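Local coordinates for YcgJ protein (Bacillus subtilis, PDB 1XXL) that probably works as an S-adenosyl-L-methionine-dependent methyltransferase, although its precise reaction is not established, at residues H139-R144 and D181-R186; Q196-L201 and N219-S224; R24-G29 and D86-I91; Q44-V49 and E69-Q74. One frame throughout, in Å; residues are numbered along the deposited sequence.

Interaction 1 (H139-R144 and D181-R186); sequences HLNRLR and DSWIKR. With SO4 (sulfate ion), chain E.
Arg-144, in the last turn of helix 131-144, lies across one face of the indole of Trp-183 on helix 180-187. The stack comes first: guanidinium and ring system are 15° apart in plane, and CZ of Arg-144 stands 3.8 Å from the centroid of the five-membered ring of Trp-183, a cation-pi contact. A bend at chi2 (-111°) carries CD over the indole too, while CG of Arg-144 makes a CH-pi contact with the six-membered ring.

Hydrogen bonds hold the same group side-on. NE and NH2 of Arg-144 both donate to Trp-183 O, at 3.1 and 3.0 Å; NH2 lies on a carbonyl lone pair, whereas NE sits above the carbonyl plane. At the indole edge a water links Trp-183 NE1 to Asn-141 OD1, the amide's ND2 being bound to Glu-151.

Apolar contact is slight: Leu-140 CD1 meets Trp-183 CH2 at 3.8 Å.

A sulfate, probably from the crystallisation liquor, takes bonds from NH1 and NH2 of Arg-144 and from NE and NH2 of Arg-186. With Arg-144 NH2 and Arg-186 NE 4.4 Å apart, the anion probably offsets repulsion between two positive charges, and the paired arginines make a positive patch that probably favours an anion.

Interaction 2 (Q196-L201 and N219-S224); sequences QIITHL and NGQPIS
The flat group of this contact is the amide of Gln-221, and it meets helix 191-202 through its oxygen. A bend at chi2 (70°) turns CD of Gln-221 back from the extended course; OE1 then lies 3.9 Å from Ile-198 CD1. Next to it stands the puckered ring of Pro-222, which two residues of the helix touch. Its CD and CG lie next to CG1 of Ile-198, the closest approach being Ile-198 CG1 to Pro-222 CD at 3.8 Å, and its CB and CG lie next to CD1 of Leu-201, with Leu-201 CD1 3.8 Å from Pro-222 CB. Both side chains cross the proline at about a right angle.

Ile-198 spreads over three successive residues because its two branches part at CB. CG1 sits beside the backbone N (chi1 -66°) and serves the proline, while CG2, anti to that N, comes 3.6 Å from Gly-220 O. Gly-220 itself has a positive phi of 86°, a conformation that favours glycine. An alanine at Ile-198 would probably open a gap beside Pro-222 CD and leave the carbonyl of Gly-220 without its methyl neighbour.

Tyr-180, at the start of helix 180-187, touches Ile-198, Gln-221 and Pro-222, and Leu-216 also packs on the proline. The contact thus sets a helix against the loop before strand 222-236 and the strand's first residue. Immediately after the proline, Ile-223 and Ser-224 both face Thr-215 in a classic beta bulge, at the start of the long antiparallel strand that runs back into the main sheet.

Interaction 3 (R24-G29 and D86-I91); sequences RVLDIG and DSFDII
Strands 24-28 and 88-94 run parallel, with Val-25 bridged to Ile-90 and Leu-26 to Ile-91. Leu-26 N donates to Ile-90 O at 3.0 Å. Two residues before Leu-26, where segment 86-91 turns a corner at Asp-89, Arg-24 O takes Asp-89 N at 2.9 Å and a weak, longer bond from Ile-90 N.

The carboxylate of Asp-89 adds to this end of the pairing: its OD1 accepts a nearly straight bond (170°) from Arg-24 N at 2.9 Å, on its anti side, and also forms a salt bridge with Lys-115. The Phe-88 ring lies with one face under Leu-26, whose CB stands over the ring centre, 3.5 Å from the centroid and 8° off the normal. Arg-24 O is at the ring's edge. An alanine at Phe-88 would probably leave Leu-26 CB facing a gap and Phe-83 without its edge-to-face partner. Farther along, Ile-28 CD1 meets Ile-91 CG2 at 3.6 Å.

Gly-29, which ends the first segment, binds S-adenosyl-L-methionine. Val-110 and Val-113 of helix 103-113 pack on the face carrying Leu-26, Ile-28 and Ile-91, strand 118-125 continues the sheet beyond Ile-90 and Ile-91, and strand 45-50 pairs with 24-28.

Interaction 4 (Q44-V49 and E69-Q74); sequences QECIGV and ENVRFQ
Cys-46 to Val-49 pair in parallel with Val-71 to Gln-74, the strand axes 4.7 Å apart and 19° from parallel, and four backbone bonds of 2.8 to 2.9 Å join them: Cys-46 N to Asn-70 O, Arg-72 N to Cys-46 O, Gly-48 N to Arg-72 O and Gln-74 N to Gly-48 O. On one face, Cys-46 CB touches Val-71 CG1 at 3.9 Å. Next along it, Phe-73 brings CD2 to 3.9 Å from Gly-48 CA; a CB on the glycine would clash with that ring atom.

The two strands and helix 53-66 between them form a beta-alpha-beta unit of the Rossmann-like methyltransferase sheet. Ala-59, Ser-60 and Ala-63 of that helix pack on Val-71 and Phe-73, and Ala-36 of helix 34-39 reaches Cys-46 and Phe-73.

On the other face Val-49 and Gln-74 run alongside each other in the same direction, with Val-49 CG1 3.8 Å from Gln-74 CG. That CG stands between backbone N and carbonyl carbon (chi1 65°), and Pro-82 and Phe-83 also touch the glutamine. At the start of the pair, Asn-70 CB lies 3.4 Å from Gln-44 O. Asn-70 ND2 makes only a weak bond to Gln-44 O, at 3.5 Å; its main partner is Ser-40 O.

Interactions 3 and 4 are adjoining parts of one sheet, their centres 10 Å apart: strands 24-28 and 45-50 are neighbours, and Val-25 O lies 2.8 Å from Ile-47 N, a probable hydrogen bond. Both lie close to the S-adenosyl-L-methionine site. Interaction 3 contains Gly-29, and the side chain of Val-49 in interaction 4 is about 6 Å from that glycine. Interactions 1 and 2 form a second group, centres 11 Å apart, where helices 131-144 and 191-202 touch through Leu-143 and Ile-197. They are away from the cofactor site, with the centre of interaction 1 about 30 Å from that of interaction 3. Strand 222-236 of interaction 2 pairs with strand 118-125, itself paired with strand 88-94 of interaction 3.

Interaction 1 (H139-R144 and D181-R186)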
# COMPACT_ATOMS: atom_id res chain seq x y z
N HIS A 139 14.92 6.61 -0.15
CA HIS A 139 16.22 6.01 0.15
C HIS A 139 16.13 5.19 1.45
O HIS A 139 16.62 4.05 1.50
CB HIS A 139 17.32 7.09 0.25
CG HIS A 139 18.70 6.53 0.36
ND1 HIS A 139 19.26 5.74 -0.62
CD2 HIS A 139 19.64 6.65 1.33
CE1 HIS A 139 20.49 5.38 -0.25
NE2 HIS A 139 20.73 5.91 0.93
N LEU A 140 15.52 5.74 2.50
CA LEU A 140 15.41 5.02 3.78
C LEU A 140 14.73 3.68 3.58
O LEU A 140 15.22 2.64 4.03
CB LEU A 140 14.65 5.83 4.82
CG LEU A 140 14.35 5.18 6.18
CD1 LEU A 140 15.63 4.86 6.95
CD2 LEU A 140 13.49 6.11 6.97
N ASN A 141 13.61 3.69 2.88
CA ASN A 141 12.84 2.47 2.67
C ASN A 141 13.54 1.46 1.71
O ASN A 141 13.46 0.24 1.92
CB ASN A 141 11.42 2.82 2.23
CG ASN A 141 10.53 3.29 3.39
OD1 ASN A 141 10.58 2.75 4.51
ND2 ASN A 141 9.72 4.27 3.14
N ARG A 142 14.24 1.96 0.69
CA ARG A 142 15.00 1.08 -0.21
C ARG A 142 16.20 0.41 0.49
O ARG A 142 16.56 -0.72 0.19
CB ARG A 142 15.47 1.84 -1.46
CG ARG A 142 15.64 0.95 -2.72
CD ARG A 142 15.59 1.82 -4.06
NE ARG A 142 14.36 2.64 -4.31
CZ ARG A 142 14.30 3.98 -4.40
NH1 ARG A 142 15.38 4.74 -4.23
NH2 ARG A 142 13.14 4.60 -4.65
N LEU A 143 16.84 1.12 1.42
CA LEU A 143 17.97 0.56 2.17
C LEU A 143 17.51 -0.67 2.95
O LEU A 143 18.21 -1.68 3.03
CB LEU A 143 18.55 1.60 3.13
CG LEU A 143 19.46 2.68 2.54
CD1 LEU A 143 19.80 3.71 3.58
CD2 LEU A 143 20.75 2.05 2.02
N ARG A 144 16.30 -0.57 3.48
CA ARG A 144 15.76 -1.61 4.33
C ARG A 144 15.14 -2.72 3.51
O ARG A 144 15.20 -3.88 3.89
CB ARG A 144 14.77 -1.00 5.33
CG ARG A 144 14.24 -1.96 6.40
CD ARG A 144 12.81 -2.19 6.12
NE ARG A 144 12.19 -3.04 7.10
CZ ARG A 144 10.90 -3.33 7.09
NH1 ARG A 144 10.12 -2.82 6.15
NH2 ARG A 144 10.41 -4.12 8.03
N ASP A 181 13.75 -0.85 16.17
CA ASP A 181 14.36 -2.17 16.43
C ASP A 181 13.53 -3.24 15.77
O ASP A 181 14.05 -4.15 15.14
CB ASP A 181 14.43 -2.48 17.93
CG ASP A 181 15.63 -1.84 18.63
OD1 ASP A 181 16.64 -1.43 17.98
OD2 ASP A 181 15.55 -1.76 19.89
N SER A 182 12.23 -3.10 15.91
CA SER A 182 11.29 -4.05 15.35
C SER A 182 11.28 -4.01 13.81
O SER A 182 11.25 -5.03 13.16
CB SER A 182 9.92 -3.74 15.93
OG SER A 182 8.92 -4.40 15.21
N TRP A 183 11.32 -2.80 13.26
CA TRP A 183 11.37 -2.58 11.81
C TRP A 183 12.60 -3.23 11.16
O TRP A 183 12.51 -3.82 10.10
CB TRP A 183 11.41 -1.07 11.60
CG TRP A 183 11.30 -0.56 10.21
CD1 TRP A 183 10.23 -0.64 9.40
CD2 TRP A 183 12.29 0.17 9.50
NE1 TRP A 183 10.49 -0.01 8.22
CE2 TRP A 183 11.76 0.49 8.25
CE3 TRP A 183 13.60 0.57 9.80
CZ2 TRP A 183 12.46 1.21 7.29
CZ3 TRP A 183 14.31 1.28 8.86
CH2 TRP A 183 13.74 1.60 7.61
N ILE A 184 13.76 -3.10 11.80
CA ILE A 184 14.98 -3.74 11.32
C ILE A 184 14.89 -5.26 11.40
O ILE A 184 15.25 -5.92 10.44
CB ILE A 184 16.20 -3.27 12.11
CG1 ILE A 184 16.50 -1.80 11.80
CG2 ILE A 184 17.43 -4.16 11.82
CD1 ILE A 184 16.82 -1.47 10.35
N LYS A 185 14.41 -5.78 12.53
CA LYS A 185 14.19 -7.23 12.67
C LYS A 185 13.24 -7.83 11.61
O LYS A 185 13.58 -8.83 10.99
CB LYS A 185 13.68 -7.58 14.08
CG LYS A 185 14.79 -7.69 15.12
CD LYS A 185 14.28 -8.28 16.46
CE LYS A 185 14.14 -9.82 16.43
NZ LYS A 185 13.55 -10.39 17.72
N ARG A 186 12.09 -7.22 11.39
CA ARG A 186 11.14 -7.69 10.36
C ARG A 186 11.67 -7.59 8.93
O ARG A 186 11.19 -8.31 8.04
CB ARG A 186 9.84 -6.89 10.43
CG ARG A 186 9.04 -7.06 11.72
CD ARG A 186 7.63 -6.45 11.58
NE ARG A 186 7.68 -5.00 11.31
CZ ARG A 186 7.48 -4.03 12.21
NH1 ARG A 186 7.19 -4.32 13.47
NH2 ARG A 186 7.56 -2.76 11.83
S SO4 E . 6.66 -3.54 7.94
O1 SO4 E . 7.01 -3.15 6.57
O2 SO4 E . 5.24 -3.90 7.99
O3 SO4 E . 6.87 -2.42 8.86
O4 SO4 E . 7.50 -4.70 8.29
O HOH W 1 8.93 0.77 5.51

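Interaction 2 (Q196-L201 and N219-S224)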
# COMPACT_ATOMS: atom_id res chain seq x y z
N GLN A 196 24.25 1.77 7.18
CA GLN A 196 23.86 2.82 6.21
C GLN A 196 22.55 3.52 6.62
O GLN A 196 22.42 4.74 6.50
CB GLN A 196 23.71 2.25 4.79
CG GLN A 196 24.99 1.70 4.18
CD GLN A 196 24.74 1.04 2.80
OE1 GLN A 196 24.17 1.67 1.89
NE2 GLN A 196 25.17 -0.22 2.65
N ILE A 197 21.59 2.74 7.09
CA ILE A 197 20.32 3.30 7.62
C ILE A 197 20.59 4.23 8.80
O ILE A 197 20.05 5.33 8.86
CB ILE A 197 19.34 2.19 8.04
CG1 ILE A 197 18.77 1.51 6.79
CG2 ILE A 197 18.20 2.77 8.85
CD1 ILE A 197 18.15 0.23 7.00
N ILE A 198 21.45 3.80 9.73
CA ILE A 198 21.74 4.57 10.92
C ILE A 198 22.38 5.90 10.53
O ILE A 198 21.97 6.95 11.03
CB ILE A 198 22.61 3.78 11.93
CG1 ILE A 198 21.81 2.58 12.49
CG2 ILE A 198 23.07 4.68 13.05
CD1 ILE A 198 22.66 1.52 13.25
N THR A 199 23.35 5.86 9.62
CA THR A 199 23.99 7.09 9.10
C THR A 199 22.97 8.03 8.44
O THR A 199 23.00 9.24 8.65
CB THR A 199 25.11 6.75 8.06
OG1 THR A 199 26.11 5.96 8.69
CG2 THR A 199 25.76 7.99 7.50
N HIS A 200 22.07 7.46 7.64
CA HIS A 200 21.02 8.22 6.94
C HIS A 200 20.14 8.98 7.94
O HIS A 200 19.89 10.17 7.77
CB HIS A 200 20.17 7.25 6.11
CG HIS A 200 19.23 7.90 5.16
ND1 HIS A 200 19.65 8.79 4.18
CD2 HIS A 200 17.89 7.76 5.00
CE1 HIS A 200 18.60 9.18 3.48
NE2 HIS A 200 17.52 8.57 3.95
N LEU A 201 19.70 8.28 8.98
CA LEU A 201 18.85 8.88 10.03
C LEU A 201 19.61 9.90 10.87
O LEU A 201 19.07 10.95 11.20
CB LEU A 201 18.25 7.77 10.93
CG LEU A 201 17.18 6.87 10.27
CD1 LEU A 201 16.87 5.59 11.09
CD2 LEU A 201 15.90 7.64 9.98
N ASN A 219 23.86 8.12 21.68
CA ASN A 219 24.92 7.47 20.88
C ASN A 219 24.57 7.22 19.40
O ASN A 219 25.29 6.50 18.70
CB ASN A 219 25.40 6.17 21.55
CG ASN A 219 24.38 5.03 21.46
OD1 ASN A 219 24.70 3.90 21.82
ND2 ASN A 219 23.17 5.32 20.99
N GLY A 220 23.47 7.82 18.93
CA GLY A 220 23.07 7.74 17.53
C GLY A 220 22.26 6.53 17.14
O GLY A 220 21.84 6.42 16.00
N GLN A 221 22.02 5.60 18.07
CA GLN A 221 21.21 4.42 17.78
C GLN A 221 19.75 4.89 17.61
O GLN A 221 19.21 5.54 18.52
CB GLN A 221 21.33 3.39 18.90
CG GLN A 221 20.53 2.10 18.70
CD GLN A 221 21.08 1.20 17.60
OE1 GLN A 221 22.17 1.44 17.07
NE2 GLN A 221 20.32 0.16 17.25
N PRO A 222 19.13 4.63 16.43
CA PRO A 222 17.78 5.15 16.23
C PRO A 222 16.75 4.45 17.10
O PRO A 222 16.92 3.27 17.44
CB PRO A 222 17.52 4.90 14.75
CG PRO A 222 18.90 4.66 14.16
CD PRO A 222 19.62 3.95 15.23
N ILE A 223 15.70 5.18 17.46
CA ILE A 223 14.63 4.66 18.29
C ILE A 223 13.33 4.55 17.51
O ILE A 223 12.68 3.50 17.53
CB ILE A 223 14.45 5.56 19.53
CG1 ILE A 223 15.67 5.38 20.45
CG2 ILE A 223 13.18 5.19 20.29
CD1 ILE A 223 15.81 6.46 21.49
N SER A 224 12.94 5.63 16.84
CA SER A 224 11.69 5.65 16.12
C SER A 224 11.67 6.72 15.03
O SER A 224 12.50 7.63 15.02
CB SER A 224 10.51 5.87 17.09
OG SER A 224 10.62 7.10 17.76

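Interaction 3 (R24-G29 and D86-I91)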
# COMPACT_ATOMS: atom_id res chain seq x y z
N ARG A 24 -18.37 -7.26 -5.77
CA ARG A 24 -17.18 -8.04 -6.11
C ARG A 24 -15.95 -7.16 -5.87
O ARG A 24 -15.90 -6.01 -6.35
CB ARG A 24 -17.27 -8.50 -7.56
CG ARG A 24 -18.48 -9.39 -7.80
CD ARG A 24 -18.36 -10.15 -9.09
NE ARG A 24 -19.58 -10.91 -9.41
CZ ARG A 24 -19.84 -11.46 -10.61
NH1 ARG A 24 -18.97 -11.35 -11.62
NH2 ARG A 24 -20.97 -12.13 -10.80
N VAL A 25 -14.99 -7.69 -5.13
CA VAL A 25 -13.83 -6.93 -4.67
C VAL A 25 -12.54 -7.57 -5.18
O VAL A 25 -12.36 -8.80 -5.15
CB VAL A 25 -13.77 -6.87 -3.11
CG1 VAL A 25 -12.58 -6.08 -2.59
CG2 VAL A 25 -15.05 -6.32 -2.54
N LEU A 26 -11.62 -6.72 -5.62
CA LEU A 26 -10.29 -7.15 -5.97
C LEU A 26 -9.30 -6.50 -5.00
O LEU A 26 -9.33 -5.28 -4.79
CB LEU A 26 -9.97 -6.75 -7.40
CG LEU A 26 -8.54 -6.89 -7.88
CD1 LEU A 26 -8.11 -8.33 -7.90
CD2 LEU A 26 -8.38 -6.28 -9.27
N ASP A 27 -8.42 -7.33 -4.45
CA ASP A 27 -7.30 -6.88 -3.62
C ASP A 27 -5.97 -7.11 -4.34
O ASP A 27 -5.57 -8.26 -4.62
CB ASP A 27 -7.28 -7.61 -2.28
CG ASP A 27 -6.16 -7.11 -1.34
OD1 ASP A 27 -5.84 -5.88 -1.34
OD2 ASP A 27 -5.60 -7.96 -0.61
N ILE A 28 -5.29 -6.01 -4.63
CA ILE A 28 -4.02 -6.02 -5.32
C ILE A 28 -2.87 -6.01 -4.33
O ILE A 28 -2.77 -5.12 -3.49
CB ILE A 28 -3.91 -4.81 -6.23
CG1 ILE A 28 -5.04 -4.86 -7.26
CG2 ILE A 28 -2.57 -4.83 -6.93
CD1 ILE A 28 -5.12 -3.68 -8.17
N GLY A 29 -1.98 -7.00 -4.45
CA GLY A 29 -0.91 -7.23 -3.48
C GLY A 29 -1.47 -7.86 -2.22
O GLY A 29 -1.27 -7.36 -1.13
N ASP A 86 -14.35 -3.27 -16.45
CA ASP A 86 -15.55 -3.00 -15.65
C ASP A 86 -16.09 -4.22 -14.89
O ASP A 86 -17.27 -4.56 -14.99
CB ASP A 86 -16.66 -2.43 -16.56
CG ASP A 86 -16.19 -1.22 -17.37
OD1 ASP A 86 -16.03 -0.13 -16.79
OD2 ASP A 86 -15.96 -1.36 -18.59
N SER A 87 -15.23 -4.89 -14.13
CA SER A 87 -15.67 -6.12 -13.46
C SER A 87 -15.71 -6.07 -11.92
O SER A 87 -16.29 -6.95 -11.30
CB SER A 87 -14.87 -7.34 -13.99
OG SER A 87 -13.51 -7.30 -13.61
N PHE A 88 -15.13 -5.05 -11.31
CA PHE A 88 -15.13 -4.96 -9.85
C PHE A 88 -15.81 -3.68 -9.33
O PHE A 88 -15.70 -2.61 -9.93
CB PHE A 88 -13.70 -5.06 -9.29
CG PHE A 88 -13.04 -6.38 -9.55
CD1 PHE A 88 -13.28 -7.47 -8.72
CD2 PHE A 88 -12.20 -6.54 -10.64
CE1 PHE A 88 -12.67 -8.68 -8.95
CE2 PHE A 88 -11.59 -7.76 -10.89
CZ PHE A 88 -11.84 -8.83 -10.03
N ASP A 89 -16.50 -3.83 -8.22
CA ASP A 89 -17.17 -2.74 -7.55
C ASP A 89 -16.18 -1.97 -6.69
O ASP A 89 -16.26 -0.76 -6.55
CB ASP A 89 -18.31 -3.28 -6.66
CG ASP A 89 -19.39 -3.96 -7.47
OD1 ASP A 89 -19.42 -5.22 -7.54
OD2 ASP A 89 -20.16 -3.21 -8.08
N ILE A 90 -15.27 -2.72 -6.09
CA ILE A 90 -14.28 -2.16 -5.19
C ILE A 90 -12.94 -2.82 -5.50
O ILE A 90 -12.87 -4.04 -5.73
CB ILE A 90 -14.62 -2.45 -3.72
CG1 ILE A 90 -16.01 -1.88 -3.36
CG2 ILE A 90 -13.54 -1.90 -2.80
CD1 ILE A 90 -16.60 -2.43 -2.07
N ILE A 91 -11.89 -2.01 -5.52
CA ILE A 91 -10.52 -2.48 -5.66
C ILE A 91 -9.71 -1.87 -4.54
O ILE A 91 -9.78 -0.67 -4.34
CB ILE A 91 -9.88 -2.12 -7.03
CG1 ILE A 91 -10.72 -2.70 -8.17
CG2 ILE A 91 -8.41 -2.61 -7.07
CD1 ILE A 91 -10.31 -2.23 -9.54

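Interaction 4 (Q44-V49 and E69-Q74)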
# COMPACT_ATOMS: atom_id res chain seq x y z
N GLN A 44 -20.01 -10.18 -1.74
CA GLN A 44 -20.24 -11.44 -2.41
C GLN A 44 -18.96 -12.26 -2.61
O GLN A 44 -18.94 -13.48 -2.44
CB GLN A 44 -20.85 -11.18 -3.77
CG GLN A 44 -21.29 -12.42 -4.48
CD GLN A 44 -21.93 -12.07 -5.79
OE1 GLN A 44 -21.24 -11.91 -6.79
NE2 GLN A 44 -23.25 -11.91 -5.79
N GLU A 45 -17.89 -11.56 -2.97
CA GLU A 45 -16.70 -12.23 -3.43
C GLU A 45 -15.49 -11.31 -3.37
O GLU A 45 -15.57 -10.14 -3.79
CB GLU A 45 -16.98 -12.65 -4.87
CG GLU A 45 -15.86 -13.28 -5.60
CD GLU A 45 -16.22 -13.56 -7.07
OE1 GLU A 45 -15.31 -13.96 -7.83
OE2 GLU A 45 -17.42 -13.38 -7.47
N CYS A 46 -14.39 -11.85 -2.87
CA CYS A 46 -13.09 -11.18 -2.90
C CYS A 46 -12.09 -11.99 -3.69
O CYS A 46 -11.97 -13.20 -3.49
CB CYS A 46 -12.56 -11.03 -1.50
SG CYS A 46 -13.58 -10.10 -0.46
N ILE A 47 -11.39 -11.34 -4.60
CA ILE A 47 -10.30 -11.95 -5.35
C ILE A 47 -9.03 -11.21 -4.99
O ILE A 47 -8.99 -9.99 -5.03
CB ILE A 47 -10.56 -11.88 -6.84
CG1 ILE A 47 -11.76 -12.73 -7.18
CG2 ILE A 47 -9.34 -12.37 -7.61
CD1 ILE A 47 -12.12 -12.69 -8.65
N GLY A 48 -7.99 -11.95 -4.61
CA GLY A 48 -6.69 -11.38 -4.29
C GLY A 48 -5.68 -11.74 -5.36
O GLY A 48 -5.67 -12.86 -5.85
N VAL A 49 -4.85 -10.79 -5.76
CA VAL A 49 -3.69 -11.12 -6.59
C VAL A 49 -2.42 -10.77 -5.85
O VAL A 49 -2.33 -9.71 -5.20
CB VAL A 49 -3.71 -10.45 -8.01
CG1 VAL A 49 -4.95 -10.88 -8.78
CG2 VAL A 49 -3.69 -8.97 -7.91
N GLU A 69 -15.36 -19.15 2.35
CA GLU A 69 -15.59 -19.78 1.06
C GLU A 69 -15.73 -18.79 -0.11
O GLU A 69 -15.84 -19.21 -1.26
CB GLU A 69 -16.87 -20.62 1.15
CG GLU A 69 -16.92 -21.60 2.36
CD GLU A 69 -16.18 -22.92 2.13
OE1 GLU A 69 -15.42 -23.03 1.12
OE2 GLU A 69 -16.36 -23.85 2.97
N ASN A 70 -15.73 -17.49 0.18
CA ASN A 70 -15.98 -16.48 -0.84
C ASN A 70 -14.75 -15.60 -1.16
O ASN A 70 -14.89 -14.49 -1.68
CB ASN A 70 -17.21 -15.63 -0.45
CG ASN A 70 -16.94 -14.71 0.74
OD1 ASN A 70 -16.10 -15.01 1.61
ND2 ASN A 70 -17.64 -13.58 0.78
N VAL A 71 -13.55 -16.10 -0.85
CA VAL A 71 -12.31 -15.40 -1.16
C VAL A 71 -11.44 -16.36 -1.97
O VAL A 71 -11.37 -17.54 -1.65
CB VAL A 71 -11.55 -14.90 0.13
CG1 VAL A 71 -12.44 -14.05 1.00
CG2 VAL A 71 -10.99 -16.06 0.95
N ARG A 72 -10.82 -15.86 -3.03
CA ARG A 72 -9.89 -16.68 -3.83
C ARG A 72 -8.62 -15.86 -4.09
O ARG A 72 -8.66 -14.63 -4.13
CB ARG A 72 -10.55 -17.15 -5.14
CG ARG A 72 -11.56 -18.33 -4.95
CD ARG A 72 -12.00 -18.99 -6.30
NE ARG A 72 -10.85 -19.57 -7.04
CZ ARG A 72 -10.61 -20.87 -7.27
NH1 ARG A 72 -11.47 -21.81 -6.89
NH2 ARG A 72 -9.50 -21.22 -7.92
N PHE A 73 -7.49 -16.55 -4.22
CA PHE A 73 -6.20 -15.91 -4.45
C PHE A 73 -5.58 -16.45 -5.72
O PHE A 73 -5.77 -17.60 -6.09
CB PHE A 73 -5.27 -16.06 -3.25
CG PHE A 73 -5.86 -15.52 -1.98
CD1 PHE A 73 -6.58 -16.35 -1.13
CD2 PHE A 73 -5.77 -14.17 -1.68
CE1 PHE A 73 -7.17 -15.86 0.01
CE2 PHE A 73 -6.37 -13.65 -0.53
CZ PHE A 73 -7.07 -14.49 0.31
N GLN A 74 -4.91 -15.59 -6.45
CA GLN A 74 -4.16 -16.04 -7.60
C GLN A 74 -2.90 -15.23 -7.75
O GLN A 74 -2.78 -14.17 -7.14
CB GLN A 74 -5.02 -16.01 -8.86
CG GLN A 74 -5.48 -14.65 -9.35
CD GLN A 74 -6.37 -14.78 -10.59
OE1 GLN A 74 -7.49 -15.28 -10.52
NE2 GLN A 74 -5.86 -14.35 -11.72